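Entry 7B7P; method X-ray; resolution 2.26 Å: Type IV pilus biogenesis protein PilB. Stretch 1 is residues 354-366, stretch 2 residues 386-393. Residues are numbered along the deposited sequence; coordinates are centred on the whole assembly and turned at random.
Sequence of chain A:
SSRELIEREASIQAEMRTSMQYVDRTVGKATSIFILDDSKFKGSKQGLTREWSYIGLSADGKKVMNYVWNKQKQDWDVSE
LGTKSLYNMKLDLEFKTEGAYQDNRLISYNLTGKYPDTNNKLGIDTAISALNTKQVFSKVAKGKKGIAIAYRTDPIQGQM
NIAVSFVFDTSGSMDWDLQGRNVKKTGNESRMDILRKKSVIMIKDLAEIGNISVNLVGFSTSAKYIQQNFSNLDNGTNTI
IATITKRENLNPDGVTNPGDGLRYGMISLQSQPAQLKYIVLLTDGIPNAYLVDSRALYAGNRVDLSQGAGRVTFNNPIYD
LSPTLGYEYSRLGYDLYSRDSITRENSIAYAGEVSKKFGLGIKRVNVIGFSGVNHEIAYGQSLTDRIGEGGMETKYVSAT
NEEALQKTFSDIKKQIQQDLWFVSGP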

# COMPACT_ATOMS: atom_id res chain seq x y z
N VAL A 354 -0.77 -20.84 0.64
CA VAL A 354 -2.00 -20.12 0.36
C VAL A 354 -1.72 -18.89 -0.49
O VAL A 354 -2.43 -18.61 -1.46
CB VAL A 354 -2.72 -19.74 1.67
CG1 VAL A 354 -3.77 -18.68 1.40
CG2 VAL A 354 -3.34 -20.98 2.32
N SER A 355 -0.66 -18.15 -0.16
CA SER A 355 -0.34 -16.94 -0.89
C SER A 355 -0.02 -17.23 -2.35
O SER A 355 -0.44 -16.49 -3.25
CB SER A 355 0.85 -16.22 -0.23
OG SER A 355 1.07 -14.97 -0.85
N LYS A 356 0.73 -18.30 -2.61
CA LYS A 356 1.05 -18.64 -4.00
C LYS A 356 -0.20 -19.00 -4.79
O LYS A 356 -0.31 -18.67 -5.97
CB LYS A 356 2.06 -19.78 -4.03
CG LYS A 356 3.48 -19.32 -3.82
CD LYS A 356 4.26 -20.29 -2.98
CE LYS A 356 4.58 -21.53 -3.74
NZ LYS A 356 5.82 -22.15 -3.17
N LYS A 357 -1.16 -19.67 -4.17
CA LYS A 357 -2.34 -20.07 -4.93
C LYS A 357 -3.35 -18.94 -5.09
O LYS A 357 -3.95 -18.80 -6.16
CB LYS A 357 -3.00 -21.28 -4.28
CG LYS A 357 -4.19 -21.78 -5.06
CD LYS A 357 -4.66 -23.14 -4.61
CE LYS A 357 -5.73 -23.69 -5.57
NZ LYS A 357 -6.07 -25.08 -5.18
N PHE A 358 -3.56 -18.12 -4.05
CA PHE A 358 -4.70 -17.21 -4.00
C PHE A 358 -4.32 -15.73 -4.13
O PHE A 358 -5.21 -14.87 -4.04
CB PHE A 358 -5.47 -17.44 -2.69
CG PHE A 358 -6.19 -18.77 -2.62
CD1 PHE A 358 -7.38 -18.98 -3.30
CD2 PHE A 358 -5.65 -19.83 -1.87
CE1 PHE A 358 -8.04 -20.20 -3.24
CE2 PHE A 358 -6.30 -21.05 -1.81
CZ PHE A 358 -7.51 -21.24 -2.49
N GLY A 359 -3.05 -15.41 -4.33
CA GLY A 359 -2.65 -14.02 -4.22
C GLY A 359 -2.45 -13.26 -5.52
O GLY A 359 -1.86 -12.18 -5.50
N LEU A 360 -2.96 -13.79 -6.63
CA LEU A 360 -2.62 -13.25 -7.95
C LEU A 360 -3.03 -11.78 -8.10
O LEU A 360 -2.26 -10.96 -8.58
CB LEU A 360 -3.26 -14.09 -9.06
CG LEU A 360 -2.93 -13.56 -10.45
CD1 LEU A 360 -1.43 -13.63 -10.72
CD2 LEU A 360 -3.71 -14.30 -11.54
N GLY A 361 -4.24 -11.43 -7.70
CA GLY A 361 -4.49 -10.03 -8.01
C GLY A 361 -4.05 -9.01 -6.99
O GLY A 361 -4.40 -7.83 -7.11
N ILE A 362 -3.29 -9.40 -5.96
CA ILE A 362 -3.25 -8.63 -4.72
C ILE A 362 -2.07 -7.67 -4.75
O ILE A 362 -0.94 -8.04 -5.10
CB ILE A 362 -3.20 -9.58 -3.52
CG1 ILE A 362 -4.57 -10.23 -3.36
CG2 ILE A 362 -2.84 -8.84 -2.23
CD1 ILE A 362 -4.57 -11.37 -2.42
N LYS A 363 -2.34 -6.41 -4.41
CA LYS A 363 -1.30 -5.39 -4.47
C LYS A 363 -0.30 -5.54 -3.33
O LYS A 363 0.91 -5.52 -3.56
CB LYS A 363 -1.95 -4.00 -4.43
CG LYS A 363 -0.97 -2.86 -4.26
CD LYS A 363 -0.09 -2.72 -5.48
CE LYS A 363 0.40 -1.27 -5.62
NZ LYS A 363 1.75 -1.23 -6.22
N ARG A 364 -0.77 -5.70 -2.10
CA ARG A 364 0.16 -5.77 -0.98
C ARG A 364 -0.51 -6.50 0.18
O ARG A 364 -1.73 -6.39 0.38
CB ARG A 364 0.61 -4.36 -0.53
CG ARG A 364 1.42 -4.28 0.79
CD ARG A 364 1.85 -2.82 1.13
NE ARG A 364 2.39 -2.17 -0.06
CZ ARG A 364 1.77 -1.19 -0.71
NH1 ARG A 364 0.61 -0.74 -0.26
NH2 ARG A 364 2.30 -0.69 -1.81
N VAL A 365 0.29 -7.28 0.91
CA VAL A 365 -0.12 -7.83 2.20
C VAL A 365 0.64 -7.10 3.30
O VAL A 365 1.87 -7.16 3.36
CB VAL A 365 0.13 -9.35 2.29
CG1 VAL A 365 -0.32 -9.86 3.67
CG2 VAL A 365 -0.58 -10.10 1.13
N ASN A 366 -0.11 -6.45 4.19
CA ASN A 366 0.43 -5.86 5.41
C ASN A 366 0.21 -6.84 6.56
O ASN A 366 -0.91 -7.32 6.76
CB ASN A 366 -0.24 -4.52 5.73
CG ASN A 366 0.23 -3.38 4.82
OD1 ASN A 366 1.19 -2.68 5.15
ND2 ASN A 366 -0.45 -3.19 3.71
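Stretch 2 386-393: RIGEGGME

Stretch 2 is anchored on stretch 1 at its C-terminal end by Glu-393, whose carboxylate forms a salt bridge with Arg-364 (NH2 to OE1, 2.7 Å). OE1 lies near the guanidinium plane and also accepts a weak hydrogen bond from Arg-364 NE at 3.2 Å, while Lys-363 NZ makes a longer salt bridge to Glu-393 OE2 at 3.9 Å. The backbone reinforces this pairing: Val-365 N donates to Glu-393 O (2.9 Å), and Arg-364 and Glu-393 form a parallel bridge, CA to CA 4.6 Å, with both side chains on the same face of the sheet.

At the other end, stretch 2 leaves its helix through a type I turn from Gly-388 to Gly-391, the latter with positive phi. Here Ser-355 OG, reaching from the last helical turns of stretch 1, donates to Ile-387 O at 2.7 Å. Gly-390 CA comes within 3.5 Å of the same OG, so close that a CB would clash with it. A water donates to Lys-356 O (3.1 Å) and, weakly, to Gly-390 O (3.3 Å).

Between these sites Met-392 (chi1 p, then m, m) points toward stretch 1. Its CE lies 3.2 Å from Ser-355 OG and 3.7 Å from Gly-359 O, and its CG packs 3.8 Å from Val-365 CG2, which also meets Ile-387 CG2 at 4.0 Å.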

# COMPACT_ATOMS: atom_id res chain seq x y z
N ARG A 386 7.42 -15.37 4.12
CA ARG A 386 6.85 -16.54 3.46
C ARG A 386 5.65 -16.15 2.61
O ARG A 386 5.51 -16.60 1.46
CB ARG A 386 6.47 -17.62 4.47
CG ARG A 386 6.47 -19.01 3.88
CD ARG A 386 7.89 -19.44 3.54
NE ARG A 386 8.65 -19.56 4.78
CZ ARG A 386 8.81 -20.70 5.43
NH1 ARG A 386 8.28 -21.82 4.94
NH2 ARG A 386 9.49 -20.72 6.57
N ILE A 387 4.76 -15.31 3.14
CA ILE A 387 3.64 -14.81 2.34
C ILE A 387 4.15 -14.12 1.07
O ILE A 387 3.51 -14.19 0.02
CB ILE A 387 2.74 -13.88 3.20
CG1 ILE A 387 2.04 -14.65 4.33
CG2 ILE A 387 1.70 -13.13 2.33
CD1 ILE A 387 1.18 -13.73 5.25
N GLY A 388 5.33 -13.50 1.15
CA GLY A 388 5.97 -12.84 0.02
C GLY A 388 6.37 -13.77 -1.12
O GLY A 388 6.52 -13.31 -2.26
N GLU A 389 6.53 -15.07 -0.86
CA GLU A 389 6.72 -16.03 -1.95
C GLU A 389 5.58 -16.01 -2.96
O GLU A 389 5.77 -16.46 -4.09
CB GLU A 389 6.84 -17.44 -1.40
CG GLU A 389 8.09 -17.67 -0.57
CD GLU A 389 8.20 -19.11 -0.14
OE1 GLU A 389 7.15 -19.80 -0.17
OE2 GLU A 389 9.32 -19.54 0.22
N GLY A 390 4.39 -15.52 -2.57
CA GLY A 390 3.33 -15.41 -3.54
C GLY A 390 3.47 -14.27 -4.55
O GLY A 390 2.55 -14.07 -5.35
N GLY A 391 4.56 -13.49 -4.49
CA GLY A 391 4.90 -12.54 -5.53
C GLY A 391 4.39 -11.12 -5.35
O GLY A 391 4.76 -10.25 -6.15
N MET A 392 3.54 -10.85 -4.36
CA MET A 392 3.08 -9.48 -4.15
C MET A 392 4.01 -8.76 -3.18
O MET A 392 4.86 -9.36 -2.52
CB MET A 392 1.63 -9.46 -3.61
CG MET A 392 1.44 -9.94 -2.14
SD MET A 392 1.92 -11.71 -1.88
CE MET A 392 0.67 -12.55 -2.87
N GLU A 393 3.84 -7.44 -3.09
CA GLU A 393 4.53 -6.67 -2.07
C GLU A 393 4.04 -7.11 -0.69
O GLU A 393 2.85 -7.37 -0.49
CB GLU A 393 4.28 -5.18 -2.25
CG GLU A 393 4.98 -4.58 -3.45
CD GLU A 393 4.68 -3.09 -3.63
OE1 GLU A 393 4.06 -2.47 -2.72
OE2 GLU A 393 5.07 -2.53 -4.68
O HOH W 1 0.94 -16.16 -7.35